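Periplasmic binding protein (Veillonella parvula, PDB 4MO9) probably serves as the solute-binding component of an ABC-type uptake system, possibly for iron-siderophore complexes. Local coordinates at residues 202-214 with 289-301. Sequence-based numbering, arbitrary orientation.
Sequences VYLEVGMNGPEEF and LKAFTTERQGWSD
Arg-296 and Glu-205 form a buried, end-on salt bridge in one lobe of this TroA-like solute-binding protein. Glu-205 sits on strand 201-206 of the mixed sheet. Arg-296 lies in the loop after helix 282-295. Carboxylate and guanidinium are nearly coplanar, 16° apart. NH1 of Arg-296 meets OE1 of Glu-205 at 2.7 Å, and NH2 meets OE2 at 2.8 Å in an almost straight bond. The glutamate chain is extended, with CG anti to the backbone N (chi1 -175°), and this carries the carboxylate out to the arginine. Gly-215 N also hydrogen-bonds to Glu-205 OE2.

NE and the second N-H of NH2 face the type I beta turn from Gly-210 to Glu-213. Arg-296 NE donates to Pro-211 O at 2.8 Å, within the guanidinium plane. Arg-296 NH2 also donates to Gly-210 O, at 3.2 Å and tilted from that plane. All three nitrogens are thus used. The Phe-214 ring stacks on one guanidinium face, a cation-pi contact with CZ of Arg-296 4.0 Å from the ring centroid. Phe-292 CD2 lies over the opposite face. Without this side chain, as with an alanine here, the buried Glu-205 carboxylate would probably lose its countercharge and Pro-211 O its donor.

Pro-211 packs against the helix. Its CG sits over the face of the Phe-292 ring in a CH-pi contact and also touches Ala-291 CB. Trp-299 lays its ring face against CD of Arg-296. Its edge meets the edge of Tyr-203, CH2 to CE2. The Tyr-203 hydroxyl donates to OE1 of Glu-205 at 2.6 Å, on the anti side of that oxygen, while Arg-296 NH1 comes from the syn side; both are tilted out of the carboxylate plane, the hydroxyl more so.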
ATOM      1  N   VAL A 202      -3.898   5.767  20.045  1.00 41.75           N
ATOM      2  CA  VAL A 202      -2.908   4.922  19.392  1.00 40.44           C
ATOM      3  C   VAL A 202      -1.632   5.686  19.027  1.00 38.55           C
ATOM      4  O   VAL A 202      -1.696   6.817  18.528  1.00 37.65           O
ATOM      5  CB  VAL A 202      -3.515   4.218  18.143  1.00 39.36           C
ATOM      6  CG1 VAL A 202      -4.063   5.235  17.151  1.00 39.63           C
ATOM      7  CG2 VAL A 202      -2.493   3.326  17.470  1.00 37.85           C
ATOM      8  N   TYR A 203      -0.477   5.077  19.299  1.00 37.09           N
ATOM      9  CA  TYR A 203       0.786   5.603  18.803  1.00 32.47           C
ATOM     10  C   TYR A 203       1.224   4.771  17.596  1.00 33.76           C
ATOM     11  O   TYR A 203       1.299   3.539  17.682  1.00 35.17           O
ATOM     12  CB  TYR A 203       1.873   5.612  19.889  1.00 33.87           C
ATOM     13  CG  TYR A 203       3.250   5.875  19.324  1.00 36.91           C
ATOM     14  CD1 TYR A 203       3.499   7.014  18.567  1.00 38.77           C
ATOM     15  CD2 TYR A 203       4.290   4.975  19.517  1.00 36.85           C
ATOM     16  CE1 TYR A 203       4.747   7.257  18.017  1.00 39.97           C
ATOM     17  CE2 TYR A 203       5.544   5.207  18.970  1.00 39.26           C
ATOM     18  CZ  TYR A 203       5.767   6.353  18.224  1.00 40.16           C
ATOM     19  OH  TYR A 203       7.008   6.601  17.679  1.00 41.87           O
ATOM     20  N   LEU A 204       1.495   5.443  16.477  1.00 32.79           N
ATOM     21  CA  LEU A 204       1.825   4.774  15.219  1.00 31.97           C
ATOM     22  C   LEU A 204       3.266   5.078  14.843  1.00 33.75           C
ATOM     23  O   LEU A 204       3.694   6.231  14.906  1.00 36.06           O
ATOM     24  CB  LEU A 204       0.914   5.276  14.095  1.00 32.77           C
ATOM     25  CG  LEU A 204      -0.603   5.164  14.247  1.00 31.93           C
ATOM     26  CD1 LEU A 204      -1.306   5.968  13.144  1.00 29.97           C
ATOM     27  CD2 LEU A 204      -1.036   3.714  14.173  1.00 30.30           C
ATOM     28  N   GLU A 205       4.028   4.060  14.454  1.00 32.11           N
ATOM     29  CA  GLU A 205       5.414   4.314  14.065  1.00 33.26           C
ATOM     30  C   GLU A 205       5.851   3.348  12.974  1.00 33.79           C
ATOM     31  O   GLU A 205       5.556   2.147  13.055  1.00 33.69           O
ATOM     32  CB  GLU A 205       6.371   4.213  15.266  1.00 34.05           C
ATOM     33  CG  GLU A 205       7.821   4.602  14.915  1.00 35.36           C
ATOM     34  CD  GLU A 205       8.834   4.278  16.014  1.00 40.64           C
ATOM     35  OE1 GLU A 205       8.526   4.482  17.216  1.00 43.94           O
ATOM     36  OE2 GLU A 205       9.963   3.836  15.680  1.00 39.04           O
ATOM     37  N   VAL A 206       6.527   3.877  11.951  1.00 31.38           N
ATOM     38  CA  VAL A 206       7.196   3.032  10.964  1.00 32.81           C
ATOM     39  C   VAL A 206       8.459   2.492  11.631  1.00 35.82           C
ATOM     40  O   VAL A 206       9.348   3.271  12.021  1.00 36.27           O
ATOM     41  CB  VAL A 206       7.575   3.813   9.692  1.00 34.23           C
ATOM     42  CG1 VAL A 206       8.022   2.848   8.591  1.00 34.03           C
ATOM     43  CG2 VAL A 206       6.378   4.620   9.203  1.00 35.01           C
ATOM     44  N   GLY A 207       8.545   1.171  11.787  1.00 34.47           N
ATOM     45  CA  GLY A 207       9.660   0.594  12.523  1.00 36.54           C
ATOM     46  C   GLY A 207      10.905   0.339  11.693  1.00 40.28           C
ATOM     47  O   GLY A 207      11.567  -0.690  11.864  1.00 43.18           O
HETATM   48  N   MSE A 208      11.241   1.283  10.814  1.00 40.33           N
HETATM   49  CA  MSE A 208      12.332   1.111   9.856  1.00 41.97           C
HETATM   50  C   MSE A 208      13.712   1.245  10.486  1.00 43.19           C
HETATM   51  O   MSE A 208      14.698   0.711   9.964  1.00 43.84           O
HETATM   52  CB  MSE A 208      12.191   2.127   8.721  1.00 42.55           C
HETATM   53  CG  MSE A 208      13.339   2.113   7.717  1.00 47.43           C
HETATM   54 SE   MSE A 208      13.003   3.347   6.245  0.76 66.60          SE
HETATM   55  CE  MSE A 208      12.942   5.001   7.265  1.00 44.00           C
ATOM     56  N   ASN A 209      13.782   1.955  11.608  1.00 43.02           N
ATOM     57  CA  ASN A 209      15.068   2.232  12.230  1.00 46.63           C
ATOM     58  C   ASN A 209      15.358   1.361  13.450  1.00 47.58           C
ATOM     59  O   ASN A 209      16.389   1.525  14.096  1.00 47.09           O
ATOM     60  CB  ASN A 209      15.172   3.719  12.589  1.00 48.64           C
ATOM     61  CG  ASN A 209      15.166   4.615  11.365  1.00 52.62           C
ATOM     62  OD1 ASN A 209      15.707   4.255  10.319  1.00 56.15           O
ATOM     63  ND2 ASN A 209      14.546   5.785  11.487  1.00 54.08           N
ATOM     64  N   GLY A 210      14.449   0.437  13.763  1.00 45.52           N
ATOM     65  CA  GLY A 210      14.633  -0.446  14.904  1.00 45.17           C
ATOM     66  C   GLY A 210      14.380   0.256  16.230  1.00 45.43           C
ATOM     67  O   GLY A 210      14.076   1.455  16.251  1.00 42.78           O
ATOM     68  N   PRO A 211      14.508  -0.482  17.347  1.00 46.08           N
ATOM     69  CA  PRO A 211      14.237   0.072  18.682  1.00 45.88           C
ATOM     70  C   PRO A 211      15.102   1.291  19.043  1.00 46.78           C
ATOM     71  O   PRO A 211      14.637   2.173  19.765  1.00 46.20           O
ATOM     72  CB  PRO A 211      14.565  -1.102  19.618  1.00 48.86           C
ATOM     73  CG  PRO A 211      14.392  -2.329  18.764  1.00 47.83           C
ATOM     74  CD  PRO A 211      14.870  -1.912  17.400  1.00 46.60           C
ATOM     75  N   GLU A 212      16.332   1.344  18.542  1.00 48.84           N
ATOM     76  CA  GLU A 212      17.294   2.353  18.990  1.00 57.14           C
ATOM     77  C   GLU A 212      17.105   3.758  18.387  1.00 55.08           C
ATOM     78  O   GLU A 212      17.687   4.728  18.879  1.00 55.47           O
ATOM     79  CB  GLU A 212      18.740   1.851  18.804  1.00 65.20           C
ATOM     80  CG  GLU A 212      19.210   1.716  17.351  1.00 70.73           C
ATOM     81  CD  GLU A 212      18.683   0.466  16.642  1.00 75.12           C
ATOM     82  OE1 GLU A 212      17.906  -0.308  17.248  1.00 73.06           O
ATOM     83  OE2 GLU A 212      19.058   0.260  15.466  1.00 78.68           O
ATOM     84  N   GLU A 213      16.287   3.865  17.341  1.00 53.05           N
ATOM     85  CA  GLU A 213      16.002   5.157  16.714  1.00 53.66           C
ATOM     86  C   GLU A 213      14.540   5.220  16.279  1.00 48.97           C
ATOM     87  O   GLU A 213      14.054   4.312  15.598  1.00 49.77           O
ATOM     88  CB  GLU A 213      16.920   5.376  15.504  1.00 60.12           C
ATOM     89  CG  GLU A 213      16.752   6.730  14.819  1.00 66.76           C
ATOM     90  CD  GLU A 213      17.564   6.849  13.532  1.00 72.70           C
ATOM     91  OE1 GLU A 213      18.128   5.828  13.077  1.00 73.92           O
ATOM     92  OE2 GLU A 213      17.632   7.967  12.971  1.00 74.70           O
ATOM     93  N   PHE A 214      13.830   6.279  16.658  1.00 44.81           N
ATOM     94  CA  PHE A 214      12.410   6.377  16.303  1.00 43.61           C
ATOM     95  C   PHE A 214      12.216   6.567  14.808  1.00 42.49           C
ATOM     96  O   PHE A 214      12.900   7.374  14.178  1.00 44.05           O
ATOM     97  CB  PHE A 214      11.719   7.510  17.064  1.00 45.11           C
ATOM     98  CG  PHE A 214      11.285   7.132  18.456  1.00 47.09           C
ATOM     99  CD1 PHE A 214      12.126   6.406  19.288  1.00 47.01           C
ATOM    100  CD2 PHE A 214      10.036   7.506  18.933  1.00 46.39           C
ATOM    101  CE1 PHE A 214      11.730   6.063  20.579  1.00 49.22           C
ATOM    102  CE2 PHE A 214       9.633   7.164  20.214  1.00 45.82           C
ATOM    103  CZ  PHE A 214      10.478   6.442  21.037  1.00 47.04           C
ATOM    104  N   LEU A 289       9.550  -7.253  17.216  1.00 37.62           N
ATOM    105  CA  LEU A 289       8.534  -6.397  17.833  1.00 37.73           C
ATOM    106  C   LEU A 289       8.797  -6.247  19.329  1.00 40.76           C
ATOM    107  O   LEU A 289       8.818  -5.129  19.859  1.00 41.08           O
ATOM    108  CB  LEU A 289       7.135  -6.970  17.594  1.00 35.27           C
ATOM    109  CG  LEU A 289       5.965  -6.042  17.931  1.00 36.70           C
ATOM    110  CD1 LEU A 289       6.202  -4.671  17.318  1.00 35.77           C
ATOM    111  CD2 LEU A 289       4.635  -6.593  17.392  1.00 37.23           C
ATOM    112  N   LYS A 290       9.016  -7.367  20.011  1.00 42.10           N
ATOM    113  CA  LYS A 290       9.278  -7.326  21.448  1.00 44.23           C
ATOM    114  C   LYS A 290      10.485  -6.448  21.794  1.00 45.49           C
ATOM    115  O   LYS A 290      10.481  -5.749  22.808  1.00 46.56           O
ATOM    116  CB  LYS A 290       9.456  -8.740  22.014  1.00 46.71           C
ATOM    117  CG  LYS A 290       9.956  -8.769  23.452  1.00 47.92           C
ATOM    118  CD  LYS A 290       9.989 -10.185  24.013  1.00 51.09           C
ATOM    119  CE  LYS A 290      10.417 -10.169  25.470  1.00 55.23           C
ATOM    120  NZ  LYS A 290      10.435 -11.536  26.058  1.00 57.57           N
ATOM    121  N   ALA A 291      11.506  -6.467  20.941  1.00 44.65           N
ATOM    122  CA  ALA A 291      12.706  -5.672  21.194  1.00 45.40           C
ATOM    123  C   ALA A 291      12.422  -4.167  21.283  1.00 44.12           C
ATOM    124  O   ALA A 291      13.087  -3.458  22.047  1.00 45.49           O
ATOM    125  CB  ALA A 291      13.781  -5.961  20.149  1.00 45.94           C
ATOM    126  N   PHE A 292      11.457  -3.687  20.495  1.00 42.59           N
ATOM    127  CA  PHE A 292      11.008  -2.300  20.597  1.00 42.19           C
ATOM    128  C   PHE A 292      10.584  -1.955  22.025  1.00 45.06           C
ATOM    129  O   PHE A 292      10.919  -0.889  22.538  1.00 47.26           O
ATOM    130  CB  PHE A 292       9.850  -2.030  19.635  1.00 43.01           C
ATOM    131  CG  PHE A 292      10.284  -1.764  18.221  1.00 39.00           C
ATOM    132  CD1 PHE A 292      10.573  -2.815  17.358  1.00 37.46           C
ATOM    133  CD2 PHE A 292      10.411  -0.459  17.754  1.00 39.37           C
ATOM    134  CE1 PHE A 292      10.981  -2.577  16.058  1.00 39.26           C
ATOM    135  CE2 PHE A 292      10.816  -0.211  16.447  1.00 40.10           C
ATOM    136  CZ  PHE A 292      11.103  -1.272  15.599  1.00 38.42           C
ATOM    137  N   THR A 293       9.867  -2.873  22.671  1.00 45.87           N
ATOM    138  CA  THR A 293       9.327  -2.642  24.019  1.00 46.51           C
ATOM    139  C   THR A 293      10.350  -2.859  25.141  1.00 49.70           C
ATOM    140  O   THR A 293      10.196  -2.334  26.257  1.00 45.83           O
ATOM    141  CB  THR A 293       8.072  -3.521  24.258  1.00 49.29           C
ATOM    142  OG1 THR A 293       8.448  -4.903  24.349  1.00 50.10           O
ATOM    143  CG2 THR A 293       7.098  -3.361  23.110  1.00 48.11           C
ATOM    144  N   THR A 294      11.400  -3.626  24.852  1.00 51.04           N
ATOM    145  CA  THR A 294      12.411  -3.930  25.869  1.00 53.48           C
ATOM    146  C   THR A 294      13.651  -3.032  25.791  1.00 53.48           C
ATOM    147  O   THR A 294      14.334  -2.828  26.794  1.00 55.39           O
ATOM    148  CB  THR A 294      12.839  -5.429  25.845  1.00 52.68           C
ATOM    149  OG1 THR A 294      13.480  -5.741  24.601  1.00 50.30           O
ATOM    150  CG2 THR A 294      11.628  -6.338  26.029  1.00 50.05           C
ATOM    151  N   GLU A 295      13.952  -2.506  24.607  1.00 50.93           N
ATOM    152  CA  GLU A 295      15.165  -1.707  24.433  1.00 56.09           C
ATOM    153  C   GLU A 295      14.918  -0.210  24.665  1.00 55.75           C
ATOM    154  O   GLU A 295      15.861   0.552  24.901  1.00 60.02           O
ATOM    155  CB  GLU A 295      15.817  -1.951  23.057  1.00 59.80           C
ATOM    156  CG  GLU A 295      16.214  -3.410  22.751  1.00 63.93           C
ATOM    157  CD  GLU A 295      17.151  -4.018  23.793  1.00 73.86           C
ATOM    158  OE1 GLU A 295      18.392  -3.949  23.610  1.00 75.81           O
ATOM    159  OE2 GLU A 295      16.650  -4.576  24.797  1.00 76.16           O
ATOM    160  N   ARG A 296      13.653   0.203  24.633  1.00 48.10           N
ATOM    161  CA  ARG A 296      13.306   1.621  24.744  1.00 46.49           C
ATOM    162  C   ARG A 296      12.986   2.048  26.174  1.00 51.27           C
ATOM    163  O   ARG A 296      12.172   1.419  26.855  1.00 54.70           O
ATOM    164  CB  ARG A 296      12.151   1.976  23.796  1.00 45.29           C
ATOM    165  CG  ARG A 296      12.573   2.010  22.339  1.00 45.70           C
ATOM    166  CD  ARG A 296      11.435   2.407  21.407  1.00 43.23           C
ATOM    167  NE  ARG A 296      11.918   2.552  20.033  1.00 44.05           N
ATOM    168  CZ  ARG A 296      11.160   2.912  19.002  1.00 42.34           C
ATOM    169  NH1 ARG A 296       9.868   3.161  19.179  1.00 42.62           N
ATOM    170  NH2 ARG A 296      11.690   3.011  17.786  1.00 41.16           N
ATOM    171  N   GLN A 297      13.647   3.114  26.618  1.00 52.95           N
ATOM    172  CA  GLN A 297      13.477   3.641  27.969  1.00 57.36           C
ATOM    173  C   GLN A 297      12.006   3.843  28.342  1.00 57.10           C
ATOM    174  O   GLN A 297      11.262   4.534  27.646  1.00 57.57           O
ATOM    175  CB  GLN A 297      14.271   4.944  28.130  1.00 63.02           C
ATOM    176  CG  GLN A 297      14.022   5.697  29.435  1.00 70.40           C
ATOM    177  CD  GLN A 297      15.265   6.392  29.961  1.00 82.23           C
ATOM    178  OE1 GLN A 297      16.392   6.002  29.645  1.00 86.57           O
ATOM    179  NE2 GLN A 297      15.068   7.424  30.779  1.00 85.65           N
ATOM    180  N   GLY A 298      11.583   3.195  29.422  1.00 57.78           N
ATOM    181  CA  GLY A 298      10.238   3.368  29.938  1.00 55.34           C
ATOM    182  C   GLY A 298       9.141   2.559  29.266  1.00 53.73           C
ATOM    183  O   GLY A 298       8.042   2.462  29.810  1.00 54.58           O
ATOM    184  N   TRP A 299       9.411   1.981  28.096  1.00 53.04           N
ATOM    185  CA  TRP A 299       8.356   1.268  27.362  1.00 49.17           C
ATOM    186  C   TRP A 299       7.808   0.063  28.130  1.00 50.11           C
ATOM    187  O   TRP A 299       6.632  -0.272  27.996  1.00 46.65           O
ATOM    188  CB  TRP A 299       8.812   0.853  25.958  1.00 47.35           C
ATOM    189  CG  TRP A 299       8.652   1.943  24.939  1.00 47.03           C
ATOM    190  CD1 TRP A 299       8.960   3.265  25.103  1.00 50.09           C
ATOM    191  CD2 TRP A 299       8.121   1.816  23.612  1.00 45.27           C
ATOM    192  NE1 TRP A 299       8.672   3.961  23.956  1.00 48.45           N
ATOM    193  CE2 TRP A 299       8.148   3.100  23.027  1.00 46.66           C
ATOM    194  CE3 TRP A 299       7.637   0.741  22.859  1.00 41.07           C
ATOM    195  CZ2 TRP A 299       7.708   3.339  21.725  1.00 42.52           C
ATOM    196  CZ3 TRP A 299       7.188   0.982  21.557  1.00 40.13           C
ATOM    197  CH2 TRP A 299       7.234   2.271  21.005  1.00 41.45           C
ATOM    198  N   SER A 300       8.656  -0.560  28.953  1.00 52.29           N
ATOM    199  CA  SER A 300       8.266  -1.715  29.755  1.00 55.60           C
ATOM    200  C   SER A 300       7.085  -1.376  30.649  1.00 55.97           C
ATOM    201  O   SER A 300       6.286  -2.249  30.997  1.00 56.19           O
ATOM    202  CB  SER A 300       9.438  -2.164  30.646  1.00 65.32           C
ATOM    203  OG  SER A 300      10.019  -3.363  30.166  1.00 69.27           O
ATOM    204  N   ASP A 301       7.002  -0.102  31.028  1.00 57.53           N
ATOM    205  CA  ASP A 301       5.998   0.384  31.970  1.00 57.51           C
ATOM    206  C   ASP A 301       4.817   1.018  31.248  1.00 52.49           C
ATOM    207  O   ASP A 301       3.898   1.530  31.887  1.00 53.18           O
ATOM    208  CB  ASP A 301       6.617   1.421  32.905  1.00 62.15           C
ATOM    209  CG  ASP A 301       7.723   0.847  33.767  1.00 67.03           C
ATOM    210  OD1 ASP A 301       7.574  -0.293  34.255  1.00 66.75           O
ATOM    211  OD2 ASP A 301       8.742   1.545  33.964  1.00 70.99           O
TER